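PDB 4B7O: iron-regulated outer membrane protein from Neisseria meningitidis, which transports iron across the outer membrane as a TonB-dependent transporter, probably in siderophore-bound form. Local coordinates for residues N329-A340 against P354-N365. Numbering follows the deposited sequence.
Sequences NAYVLEKKRYSA and PNHTRITTRGMN
Backbone pairing from Asn329-Asn365 to Ser339-Asn355 joins two neighbouring strands of the transporter barrel, their axes antiparallel at 167°. Reciprocal N-H...O bonds recur at every second pair from Tyr331-Gly363 to Ser339-Asn355, and Asn365 N bonds Asn329 O at the first pair; Lys335 N to Ile359 O, at 3.0 Å, is nearly straight (171°).

Aromatic contacts come next. Tyr331 CG sits between its backbone N and carbonyl carbon (chi1 67°), which folds the ring over Gly363: Gly363 CA lies 3.9 Å from the Tyr331 ring centroid, a CH-pi contact over the face. Tyr338 CD1 comes over one face of the His356 imidazole, 3.4 Å from His356 NE2, in an oblique ring pair; His356 ND1 is hydrogen-bonded to Gln392 OE1.

Side-chain polar bonds differ by face. Beside Tyr331, on the face turned to the plug, Asn365 ND2 gives a 2.6 Å bond to a lone pair of Asn329 OD1, the amides nearly coplanar, while Asn329 ND2 reaches Asn123 O. On the opposite face Thr360 OG1 donates to Glu334 OE1 (2.5 Å) from above the carboxylate plane, and Arg358 NE adds a long salt bridge to Glu334 OE1 at 3.9 Å.

The chemistry implies a strand seam carried by the backbone, with an amide pair fixed toward the lumen and a carboxylate probably stabilised on the barrel's outward face.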
loop_
_atom_site.group_PDB
_atom_site.type_symbol
_atom_site.label_atom_id
_atom_site.label_comp_id
_atom_site.label_asym_id
_atom_site.label_seq_id
_atom_site.Cartn_x
_atom_site.Cartn_y
_atom_site.Cartn_z
ATOM N N ASN A 329 -11.452 -10.317 -13.050
ATOM C CA ASN A 329 -12.247 -9.396 -12.297
ATOM C C ASN A 329 -12.591 -8.108 -13.050
ATOM O O ASN A 329 -11.937 -7.759 -14.073
ATOM C CB ASN A 329 -11.627 -9.147 -10.932
ATOM C CG ASN A 329 -10.432 -8.244 -10.987
ATOM O OD1 ASN A 329 -9.565 -8.358 -11.887
ATOM N ND2 ASN A 329 -10.364 -7.300 -10.011
ATOM N N ALA A 330 -13.631 -7.424 -12.569
ATOM C CA ALA A 330 -13.908 -6.109 -13.110
ATOM C C ALA A 330 -14.304 -5.193 -11.980
ATOM O O ALA A 330 -15.113 -5.556 -11.118
ATOM C CB ALA A 330 -15.057 -6.196 -14.103
ATOM N N TYR A 331 -13.778 -3.986 -11.991
ATOM C CA TYR A 331 -14.054 -3.164 -10.904
ATOM C C TYR A 331 -14.139 -1.680 -11.250
ATOM O O TYR A 331 -13.677 -1.228 -12.299
ATOM C CB TYR A 331 -12.951 -3.407 -9.856
ATOM C CG TYR A 331 -11.621 -2.937 -10.315
ATOM C CD1 TYR A 331 -11.230 -1.651 -10.118
ATOM C CD2 TYR A 331 -10.772 -3.802 -11.021
ATOM C CE1 TYR A 331 -9.996 -1.223 -10.582
ATOM C CE2 TYR A 331 -9.550 -3.395 -11.475
ATOM C CZ TYR A 331 -9.168 -2.117 -11.251
ATOM O OH TYR A 331 -7.945 -1.726 -11.689
ATOM N N VAL A 332 -14.623 -0.928 -10.264
ATOM C CA VAL A 332 -14.678 0.555 -10.282
ATOM C C VAL A 332 -14.216 1.046 -8.950
ATOM O O VAL A 332 -14.766 0.725 -7.924
ATOM C CB VAL A 332 -16.144 1.022 -10.444
ATOM C CG1 VAL A 332 -16.208 2.518 -10.599
ATOM C CG2 VAL A 332 -16.811 0.295 -11.623
ATOM N N LEU A 333 -13.191 1.823 -8.942
ATOM C CA LEU A 333 -12.607 2.213 -7.717
ATOM C C LEU A 333 -12.742 3.727 -7.653
ATOM O O LEU A 333 -12.313 4.434 -8.567
ATOM C CB LEU A 333 -11.141 1.856 -7.797
ATOM C CG LEU A 333 -10.481 1.353 -6.536
ATOM C CD1 LEU A 333 -9.021 1.015 -6.816
ATOM C CD2 LEU A 333 -10.568 2.360 -5.398
ATOM N N GLU A 334 -13.350 4.231 -6.585
ATOM C CA GLU A 334 -13.505 5.663 -6.433
ATOM C C GLU A 334 -12.768 6.128 -5.201
ATOM O O GLU A 334 -12.955 5.586 -4.134
ATOM C CB GLU A 334 -14.983 6.095 -6.338
ATOM C CG GLU A 334 -15.874 5.576 -7.472
ATOM C CD GLU A 334 -16.214 6.578 -8.612
ATOM O OE1 GLU A 334 -15.519 7.626 -8.786
ATOM O OE2 GLU A 334 -17.195 6.280 -9.362
ATOM N N LYS A 335 -11.946 7.142 -5.379
ATOM C CA LYS A 335 -11.258 7.836 -4.336
ATOM C C LYS A 335 -11.945 9.234 -4.371
ATOM O O LYS A 335 -12.020 9.824 -5.453
ATOM C CB LYS A 335 -9.752 7.908 -4.694
ATOM C CG LYS A 335 -8.766 8.310 -3.588
ATOM C CD LYS A 335 -8.007 7.099 -2.940
ATOM C CE LYS A 335 -6.443 7.069 -3.095
ATOM N NZ LYS A 335 -5.515 8.114 -2.476
ATOM N N LYS A 336 -12.445 9.729 -3.216
ATOM C CA LYS A 336 -13.123 11.048 -3.046
ATOM C C LYS A 336 -12.532 11.835 -1.906
ATOM O O LYS A 336 -12.288 11.291 -0.828
ATOM C CB LYS A 336 -14.612 10.923 -2.728
ATOM C CG LYS A 336 -15.409 10.081 -3.725
ATOM C CD LYS A 336 -16.888 9.941 -3.324
ATOM C CE LYS A 336 -17.530 8.653 -3.861
ATOM N NZ LYS A 336 -18.979 8.622 -3.488
ATOM N N ARG A 337 -12.287 13.115 -2.142
ATOM C CA ARG A 337 -11.922 14.013 -1.071
ATOM C C ARG A 337 -12.974 15.078 -1.030
ATOM O O ARG A 337 -13.281 15.726 -2.045
ATOM C CB ARG A 337 -10.575 14.707 -1.311
ATOM C CG ARG A 337 -10.235 15.764 -0.268
ATOM C CD ARG A 337 -8.980 16.443 -0.710
ATOM N NE ARG A 337 -8.514 17.566 0.117
ATOM C CZ ARG A 337 -9.058 18.792 0.138
ATOM N NH1 ARG A 337 -10.145 19.115 -0.603
ATOM N NH2 ARG A 337 -8.513 19.695 0.944
ATOM N N TYR A 338 -13.484 15.303 0.161
ATOM C CA TYR A 338 -14.480 16.325 0.354
ATOM C C TYR A 338 -13.963 17.226 1.439
ATOM O O TYR A 338 -13.729 16.781 2.584
ATOM C CB TYR A 338 -15.822 15.706 0.771
ATOM C CG TYR A 338 -16.746 16.731 1.391
ATOM C CD1 TYR A 338 -17.385 17.690 0.597
ATOM C CD2 TYR A 338 -16.965 16.763 2.776
ATOM C CE1 TYR A 338 -18.214 18.649 1.161
ATOM C CE2 TYR A 338 -17.795 17.710 3.351
ATOM C CZ TYR A 338 -18.427 18.645 2.541
ATOM O OH TYR A 338 -19.263 19.583 3.091
ATOM N N SER A 339 -13.764 18.492 1.084
ATOM C CA SER A 339 -13.552 19.511 2.104
ATOM C C SER A 339 -14.833 20.310 2.333
ATOM O O SER A 339 -15.566 20.617 1.373
ATOM C CB SER A 339 -12.481 20.455 1.673
ATOM O OG SER A 339 -12.074 21.179 2.777
ATOM N N ALA A 340 -15.109 20.613 3.607
ATOM C CA ALA A 340 -16.192 21.524 3.995
ATOM C C ALA A 340 -15.874 22.944 3.512
ATOM O O ALA A 340 -16.757 23.621 2.995
ATOM C CB ALA A 340 -16.405 21.492 5.509
ATOM N N PRO A 354 -17.713 24.036 0.244
ATOM C CA PRO A 354 -17.459 22.650 -0.128
ATOM C C PRO A 354 -16.575 22.499 -1.383
ATOM O O PRO A 354 -16.768 23.225 -2.370
ATOM C CB PRO A 354 -18.868 22.060 -0.341
ATOM C CG PRO A 354 -19.789 22.916 0.450
ATOM C CD PRO A 354 -19.149 24.289 0.501
ATOM N N ASN A 355 -15.599 21.587 -1.314
ATOM C CA ASN A 355 -14.776 21.221 -2.470
ATOM C C ASN A 355 -14.735 19.704 -2.629
ATOM O O ASN A 355 -14.376 19.036 -1.689
ATOM C CB ASN A 355 -13.356 21.777 -2.317
ATOM C CG ASN A 355 -12.583 21.704 -3.607
ATOM O OD1 ASN A 355 -13.196 21.532 -4.661
ATOM N ND2 ASN A 355 -11.242 21.846 -3.551
ATOM N N HIS A 356 -15.119 19.184 -3.790
ATOM C CA HIS A 356 -15.205 17.751 -4.059
ATOM C C HIS A 356 -14.186 17.434 -5.081
ATOM O O HIS A 356 -14.110 18.096 -6.115
ATOM C CB HIS A 356 -16.560 17.340 -4.634
ATOM C CG HIS A 356 -17.679 17.447 -3.651
ATOM N ND1 HIS A 356 -18.166 18.656 -3.220
ATOM C CD2 HIS A 356 -18.404 16.458 -2.964
ATOM C CE1 HIS A 356 -19.157 18.440 -2.319
ATOM N NE2 HIS A 356 -19.291 17.102 -2.148
ATOM N N THR A 357 -13.371 16.419 -4.794
ATOM C CA THR A 357 -12.379 15.928 -5.739
ATOM C C THR A 357 -12.526 14.415 -5.852
ATOM O O THR A 357 -12.648 13.694 -4.822
ATOM C CB THR A 357 -10.952 16.324 -5.338
ATOM O OG1 THR A 357 -10.972 17.594 -4.667
ATOM C CG2 THR A 357 -10.045 16.416 -6.596
ATOM N N ARG A 358 -12.509 13.943 -7.097
ATOM C CA ARG A 358 -12.776 12.559 -7.360
ATOM C C ARG A 358 -11.730 11.928 -8.256
ATOM O O ARG A 358 -11.221 12.586 -9.162
ATOM C CB ARG A 358 -14.165 12.417 -8.010
ATOM C CG ARG A 358 -15.045 11.417 -7.291
ATOM C CD ARG A 358 -16.535 11.650 -7.497
ATOM N NE ARG A 358 -16.923 11.314 -8.861
ATOM C CZ ARG A 358 -17.480 12.187 -9.699
ATOM N NH1 ARG A 358 -17.704 13.428 -9.285
ATOM N NH2 ARG A 358 -17.815 11.839 -10.940
ATOM N N ILE A 359 -11.436 10.647 -8.032
ATOM C CA ILE A 359 -10.597 9.876 -8.940
ATOM C C ILE A 359 -11.295 8.573 -9.201
ATOM O O ILE A 359 -11.741 7.913 -8.285
ATOM C CB ILE A 359 -9.249 9.540 -8.340
ATOM C CG1 ILE A 359 -8.554 10.768 -7.800
ATOM C CG2 ILE A 359 -8.362 8.933 -9.420
ATOM C CD1 ILE A 359 -7.276 10.390 -7.099
ATOM N N THR A 360 -11.412 8.183 -10.443
ATOM C CA THR A 360 -12.289 7.089 -10.770
ATOM C C THR A 360 -11.399 6.123 -11.498
ATOM O O THR A 360 -10.699 6.514 -12.410
ATOM C CB THR A 360 -13.514 7.524 -11.695
ATOM O OG1 THR A 360 -14.447 8.345 -10.983
ATOM C CG2 THR A 360 -14.300 6.350 -12.151
ATOM N N THR A 361 -11.421 4.867 -11.113
ATOM C CA THR A 361 -10.586 3.919 -11.752
ATOM C C THR A 361 -11.436 2.813 -12.182
ATOM O O THR A 361 -12.188 2.285 -11.357
ATOM C CB THR A 361 -9.522 3.404 -10.765
ATOM O OG1 THR A 361 -8.679 4.509 -10.438
ATOM C CG2 THR A 361 -8.648 2.286 -11.397
ATOM N N ARG A 362 -11.325 2.438 -13.459
ATOM C CA ARG A 362 -11.988 1.176 -13.880
ATOM C C ARG A 362 -10.978 0.220 -14.461
ATOM O O ARG A 362 -10.020 0.633 -15.130
ATOM C CB ARG A 362 -13.064 1.383 -14.941
ATOM C CG ARG A 362 -14.012 2.501 -14.611
ATOM C CD ARG A 362 -14.349 3.298 -15.857
ATOM N NE ARG A 362 -15.750 3.634 -15.799
ATOM C CZ ARG A 362 -16.699 2.893 -16.358
ATOM N NH1 ARG A 362 -16.367 1.791 -17.042
ATOM N NH2 ARG A 362 -17.976 3.272 -16.249
ATOM N N GLY A 363 -11.200 -1.053 -14.208
ATOM C CA GLY A 363 -10.236 -2.045 -14.611
ATOM C C GLY A 363 -10.894 -3.358 -14.763
ATOM O O GLY A 363 -11.956 -3.601 -14.179
ATOM N N MET A 364 -10.291 -4.174 -15.603
ATOM C CA MET A 364 -10.640 -5.578 -15.719
ATOM C C MET A 364 -9.404 -6.399 -15.924
ATOM O O MET A 364 -8.436 -5.934 -16.498
ATOM C CB MET A 364 -11.644 -5.837 -16.826
ATOM C CG MET A 364 -11.607 -4.789 -17.897
ATOM S SD MET A 364 -12.764 -5.201 -19.216
ATOM C CE MET A 364 -11.952 -4.449 -20.638
ATOM N N ASN A 365 -9.462 -7.624 -15.440
ATOM C CA ASN A 365 -8.356 -8.556 -15.579
ATOM C C ASN A 365 -8.857 -9.881 -16.010
ATOM O O ASN A 365 -9.812 -10.410 -15.425
ATOM C CB ASN A 365 -7.653 -8.734 -14.253
ATOM C CG ASN A 365 -7.072 -7.440 -13.765
ATOM O OD1 ASN A 365 -6.285 -6.838 -14.466
ATOM N ND2 ASN A 365 -7.515 -6.974 -12.586
HETATM O O HOH W 1 -9.726 5.491 -7.932
#